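Local coordinates for probable endoglucanase (Gluconacetobacter xylinus, PDB 1WZZ), which hydrolyses internal beta-1,4-glucosidic linkages in cellulose and related beta-glucans, acting on carboxymethyl-cellulose as a secreted family 8 glycoside hydrolase, at residues T260-W263 with N264-A268; W274-L277 with T278-A281. All blocks are in the same frame, centred on the assembly; numbering follows the deposited sequence.

Contact 1 of 2, residues T260-W263 with N264-A268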
loop_
_atom_site.group_PDB
_atom_site.type_symbol
_atom_site.label_atom_id
_atom_site.label_comp_id
_atom_site.label_asym_id
_atom_site.label_seq_id
_atom_site.Cartn_x
_atom_site.Cartn_y
_atom_site.Cartn_z
ATOM N N THR A 260 14.424 -5.441 -12.173
ATOM C CA THR A 260 14.916 -6.787 -12.451
ATOM C C THR A 260 16.421 -6.839 -12.183
ATOM O O THR A 260 16.916 -7.791 -11.549
ATOM C CB THR A 260 14.602 -7.180 -13.911
ATOM O OG1 THR A 260 13.181 -7.235 -14.099
ATOM C CG2 THR A 260 15.213 -8.551 -14.228
ATOM N N ARG A 261 17.167 -5.837 -12.661
ATOM C CA ARG A 261 18.613 -5.821 -12.410
ATOM C C ARG A 261 18.930 -5.776 -10.942
ATOM O O ARG A 261 19.896 -6.402 -10.463
ATOM C CB ARG A 261 19.303 -4.612 -13.045
ATOM C CG ARG A 261 19.287 -4.652 -14.510
ATOM C CD ARG A 261 20.199 -3.588 -15.107
ATOM N NE ARG A 261 19.834 -3.479 -16.506
ATOM C CZ ARG A 261 20.242 -4.346 -17.420
ATOM N NH1 ARG A 261 21.028 -5.349 -17.061
ATOM N NH2 ARG A 261 19.844 -4.226 -18.671
ATOM N N PHE A 262 18.135 -5.002 -10.216
ATOM C CA PHE A 262 18.342 -4.870 -8.792
ATOM C C PHE A 262 18.115 -6.206 -8.074
ATOM O O PHE A 262 18.966 -6.652 -7.300
ATOM C CB PHE A 262 17.393 -3.781 -8.241
ATOM C CG PHE A 262 17.429 -3.641 -6.741
ATOM C CD1 PHE A 262 16.323 -4.030 -5.966
ATOM C CD2 PHE A 262 18.528 -3.081 -6.110
ATOM C CE1 PHE A 262 16.328 -3.844 -4.575
ATOM C CE2 PHE A 262 18.547 -2.891 -4.729
ATOM C CZ PHE A 262 17.439 -3.274 -3.965
ATOM N N TRP A 263 17.006 -6.882 -8.342
ATOM C CA TRP A 263 16.753 -8.118 -7.615
ATOM C C TRP A 263 17.823 -9.128 -7.929
ATOM O O TRP A 263 18.308 -9.822 -7.041
ATOM C CB TRP A 263 15.437 -8.779 -8.014
ATOM C CG TRP A 263 14.187 -7.916 -7.961
ATOM C CD1 TRP A 263 13.255 -7.814 -8.941
ATOM C CD2 TRP A 263 13.697 -7.132 -6.860
ATOM N NE1 TRP A 263 12.206 -7.016 -8.533
ATOM C CE2 TRP A 263 12.454 -6.584 -7.263
ATOM C CE3 TRP A 263 14.182 -6.847 -5.580
ATOM C CZ2 TRP A 263 11.693 -5.763 -6.427
ATOM C CZ3 TRP A 263 13.408 -6.026 -4.744
ATOM C CH2 TRP A 263 12.187 -5.500 -5.179
ATOM N N ASN A 264 18.166 -9.222 -9.204
ATOM C CA ASN A 264 19.168 -10.216 -9.572
ATOM C C ASN A 264 20.587 -9.923 -9.136
ATOM O O ASN A 264 21.445 -10.844 -9.130
ATOM C CB ASN A 264 19.050 -10.517 -11.060
ATOM C CG ASN A 264 17.770 -11.283 -11.373
ATOM O OD1 ASN A 264 17.529 -12.364 -10.833
ATOM N ND2 ASN A 264 16.931 -10.717 -12.218
ATOM N N ASN A 265 20.865 -8.690 -8.737
ATOM C CA ASN A 265 22.197 -8.372 -8.240
ATOM C C ASN A 265 22.397 -9.130 -6.927
ATOM O O ASN A 265 23.502 -9.559 -6.604
ATOM C CB ASN A 265 22.342 -6.882 -7.933
ATOM C CG ASN A 265 23.665 -6.568 -7.270
ATOM O OD1 ASN A 265 24.712 -6.717 -7.888
ATOM N ND2 ASN A 265 23.628 -6.164 -6.011
ATOM N N PHE A 266 21.314 -9.306 -6.183
ATOM C CA PHE A 266 21.351 -9.974 -4.888
ATOM C C PHE A 266 20.981 -11.457 -4.859
ATOM O O PHE A 266 21.613 -12.254 -4.163
ATOM C CB PHE A 266 20.423 -9.225 -3.914
ATOM C CG PHE A 266 20.809 -7.790 -3.710
ATOM C CD1 PHE A 266 21.840 -7.453 -2.835
ATOM C CD2 PHE A 266 20.193 -6.771 -4.438
ATOM C CE1 PHE A 266 22.254 -6.133 -2.694
ATOM C CE2 PHE A 266 20.597 -5.461 -4.306
ATOM C CZ PHE A 266 21.633 -5.131 -3.431
ATOM N N GLY A 267 19.928 -11.820 -5.592
ATOM C CA GLY A 267 19.452 -13.193 -5.589
ATOM C C GLY A 267 18.500 -13.412 -4.427
ATOM O O GLY A 267 18.454 -12.608 -3.475
ATOM N N ALA A 268 17.742 -14.506 -4.483
ATOM C CA ALA A 268 16.754 -14.823 -3.449
ATOM C C ALA A 268 17.191 -14.950 -1.998
ATOM O O ALA A 268 16.366 -14.816 -1.100
ATOM C CB ALA A 268 16.001 -16.107 -3.852
#
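F266 turns back along its helix and sets the edge of its ring against F262, one turn earlier. F266 CB lies 3.8 Å from W263 O. Going outward, F266 CD2 passes F262 O at 3.1 Å, with that oxygen at the ring edge. F266 CE2 then reaches F262 CE2 at 3.3 Å, and CZ is farther from the same carbon. The two rings form an offset edge-to-face pair, with planes at 73°. CG of F262 is anti to its backbone N (chi1 175°), and this brings its ring to the F266 side, with one face toward the approaching edge. ND2 of N265 sits over the centre of one F266 face. F262 also meets W208 edge-to-face.

This is the C-terminal end of helix 253-266 in the (alpha/alpha)6 barrel enzyme. G267 is the first residue to leave helical geometry, and it does so with positive phi. G267 N still bonds to W263 O at 3.0 Å. W263 O takes a second bond from F266 N, which comes from well above the carbonyl plane. Two donors therefore share one acceptor as the helix ends.

On another side of the helix, N264 lies alongside T260, and the two side chains point the same way. The backbone N of N264 bonds to T260 O. N264 ND2 adds a weak bond to T260 O at 3.0 Å, and N264 ND2 also touches T260 CG2 at 3.4 Å. The polar atoms of both side chains have stronger partners elsewhere. The side-chain amide of N264 bonds through OD1 to D301 N and through ND2 to G299 O. T260 OG1 bonds to L256 O.

Contact 2 of 2, residues W274-L277 with T278-A281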
loop_
_atom_site.group_PDB
_atom_site.type_symbol
_atom_site.label_atom_id
_atom_site.label_comp_id
_atom_site.label_asym_id
_atom_site.label_seq_id
_atom_site.Cartn_x
_atom_site.Cartn_y
_atom_site.Cartn_z
ATOM N N TRP A 274 16.794 -2.680 3.172
ATOM C CA TRP A 274 16.828 -1.294 2.718
ATOM C C TRP A 274 18.118 -1.029 1.957
ATOM O O TRP A 274 19.089 -1.774 2.099
ATOM C CB TRP A 274 16.689 -0.275 3.872
ATOM C CG TRP A 274 17.662 -0.370 5.037
ATOM C CD1 TRP A 274 17.395 -0.871 6.280
ATOM C CD2 TRP A 274 19.012 0.131 5.094
ATOM N NE1 TRP A 274 18.480 -0.713 7.108
ATOM C CE2 TRP A 274 19.487 -0.105 6.409
ATOM C CE3 TRP A 274 19.859 0.751 4.168
ATOM C CZ2 TRP A 274 20.779 0.258 6.825
ATOM C CZ3 TRP A 274 21.156 1.116 4.582
ATOM C CH2 TRP A 274 21.594 0.865 5.900
ATOM N N VAL A 275 18.090 -0.001 1.120
ATOM C CA VAL A 275 19.273 0.413 0.367
ATOM C C VAL A 275 19.296 1.934 0.493
ATOM O O VAL A 275 18.269 2.586 0.305
ATOM C CB VAL A 275 19.196 0.021 -1.122
ATOM C CG1 VAL A 275 20.415 0.586 -1.888
ATOM C CG2 VAL A 275 19.231 -1.507 -1.259
ATOM N N ASP A 276 20.445 2.490 0.862
ATOM C CA ASP A 276 20.577 3.950 0.966
ATOM C C ASP A 276 20.760 4.457 -0.467
ATOM O O ASP A 276 21.633 4.018 -1.214
ATOM C CB ASP A 276 21.771 4.291 1.873
ATOM C CG ASP A 276 21.932 5.790 2.091
ATOM O OD1 ASP A 276 21.831 6.224 3.255
ATOM O OD2 ASP A 276 22.166 6.502 1.104
ATOM N N LEU A 277 19.902 5.385 -0.878
ATOM C CA LEU A 277 19.926 5.861 -2.243
ATOM C C LEU A 277 20.971 6.925 -2.538
ATOM O O LEU A 277 21.103 7.346 -3.682
ATOM C CB LEU A 277 18.523 6.363 -2.626
ATOM C CG LEU A 277 17.451 5.277 -2.428
ATOM C CD1 LEU A 277 16.072 5.842 -2.859
ATOM C CD2 LEU A 277 17.774 4.038 -3.253
ATOM N N THR A 278 21.674 7.367 -1.499
ATOM C CA THR A 278 22.737 8.352 -1.697
ATOM C C THR A 278 24.112 7.684 -1.670
ATOM O O THR A 278 25.042 8.177 -2.313
ATOM C CB THR A 278 22.699 9.487 -0.633
ATOM O OG1 THR A 278 23.036 8.982 0.659
ATOM C CG2 THR A 278 21.298 10.080 -0.542
ATOM N N THR A 279 24.242 6.545 -0.985
ATOM C CA THR A 279 25.559 5.873 -0.888
ATOM C C THR A 279 25.657 4.482 -1.481
ATOM O O THR A 279 26.763 3.989 -1.755
ATOM C CB THR A 279 26.001 5.710 0.569
ATOM O OG1 THR A 279 25.102 4.811 1.242
ATOM C CG2 THR A 279 26.013 7.033 1.275
ATOM N N GLY A 280 24.514 3.824 -1.652
ATOM C CA GLY A 280 24.531 2.471 -2.171
ATOM C C GLY A 280 24.649 1.435 -1.060
ATOM O O GLY A 280 24.577 0.249 -1.354
ATOM N N ALA A 281 24.804 1.872 0.193
ATOM C CA ALA A 281 24.933 0.961 1.338
ATOM C C ALA A 281 23.648 0.183 1.512
ATOM O O ALA A 281 22.573 0.665 1.143
ATOM C CB ALA A 281 25.204 1.723 2.607
#
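Three donors from T278 and T279 converge on OD2 of D276. T278 OG1 donates to the syn lone pair of D276 OD2 at 2.7 Å, on the side of the other carboxylate oxygen. The backbone N of T278 meets D276 OD2 at 2.8 Å, almost in line with its C-O bond. T279 N reaches D276 OD2 at 2.9 Å from above the carboxylate plane, 36° out of it. CG of D276 is anti to the backbone N (chi1 -177°), which swings the carboxylate over the start of the turn. Three donors on one oxygen would probably stabilise the ionised carboxylate.

The backbone of D276 is bonded as well. D276 O accepts from G280 N at 2.9 Å. The bond from T278 N to OD2 closes an Asx turn. Together with the bonds from T279 N to OD2 and from G280 N to D276 O, it makes an Asx motif. Separately, D276 N donates to A281 O at 2.8 Å and pairs the two arms of a beta-hairpin. The backbones of W274 and S283 bond farther along. L277 to G280 form the four-residue loop, at the end of strand 275-276. G280 closes it with positive phi. Within the loop, T279 OG1 accepts from A281 N, an ST turn.

Beyond the bonds to D276, the contacts are looser. V275 CA makes a CA-H...O contact with A281 O at 3.4 Å. The six-membered end of the W274 indole approaches obliquely, with W274 CZ3 3.7 Å from A281 O. The indole has a cation-pi partner in R233, on the paired strand 233-234. D276 CB and A281 CB lie 4.3 Å apart. The CB of L277 points away from the turn, and its side chain packs on L210, P212 and I226.

The two contacts come one after the other along the chain. Contact 1 is at the C-terminal end of helix 253-266. Contact 2 is at strand 275-276 and the turn that follows it, before helix 289-297. Their centres are about 15 Å apart, on the same side of the chain's centre. They touch where F262 CZ packs on V275 CG2 at 3.7 Å. The side chains of F262 and L277 both touch L210. Strand 275-276 pairs antiparallel with strand 233-234. The helix end is thus packed against a small two-stranded sheet at the periphery of the (alpha/alpha)6 barrel, away from E49 and D106, the probable proton donor and nucleophile.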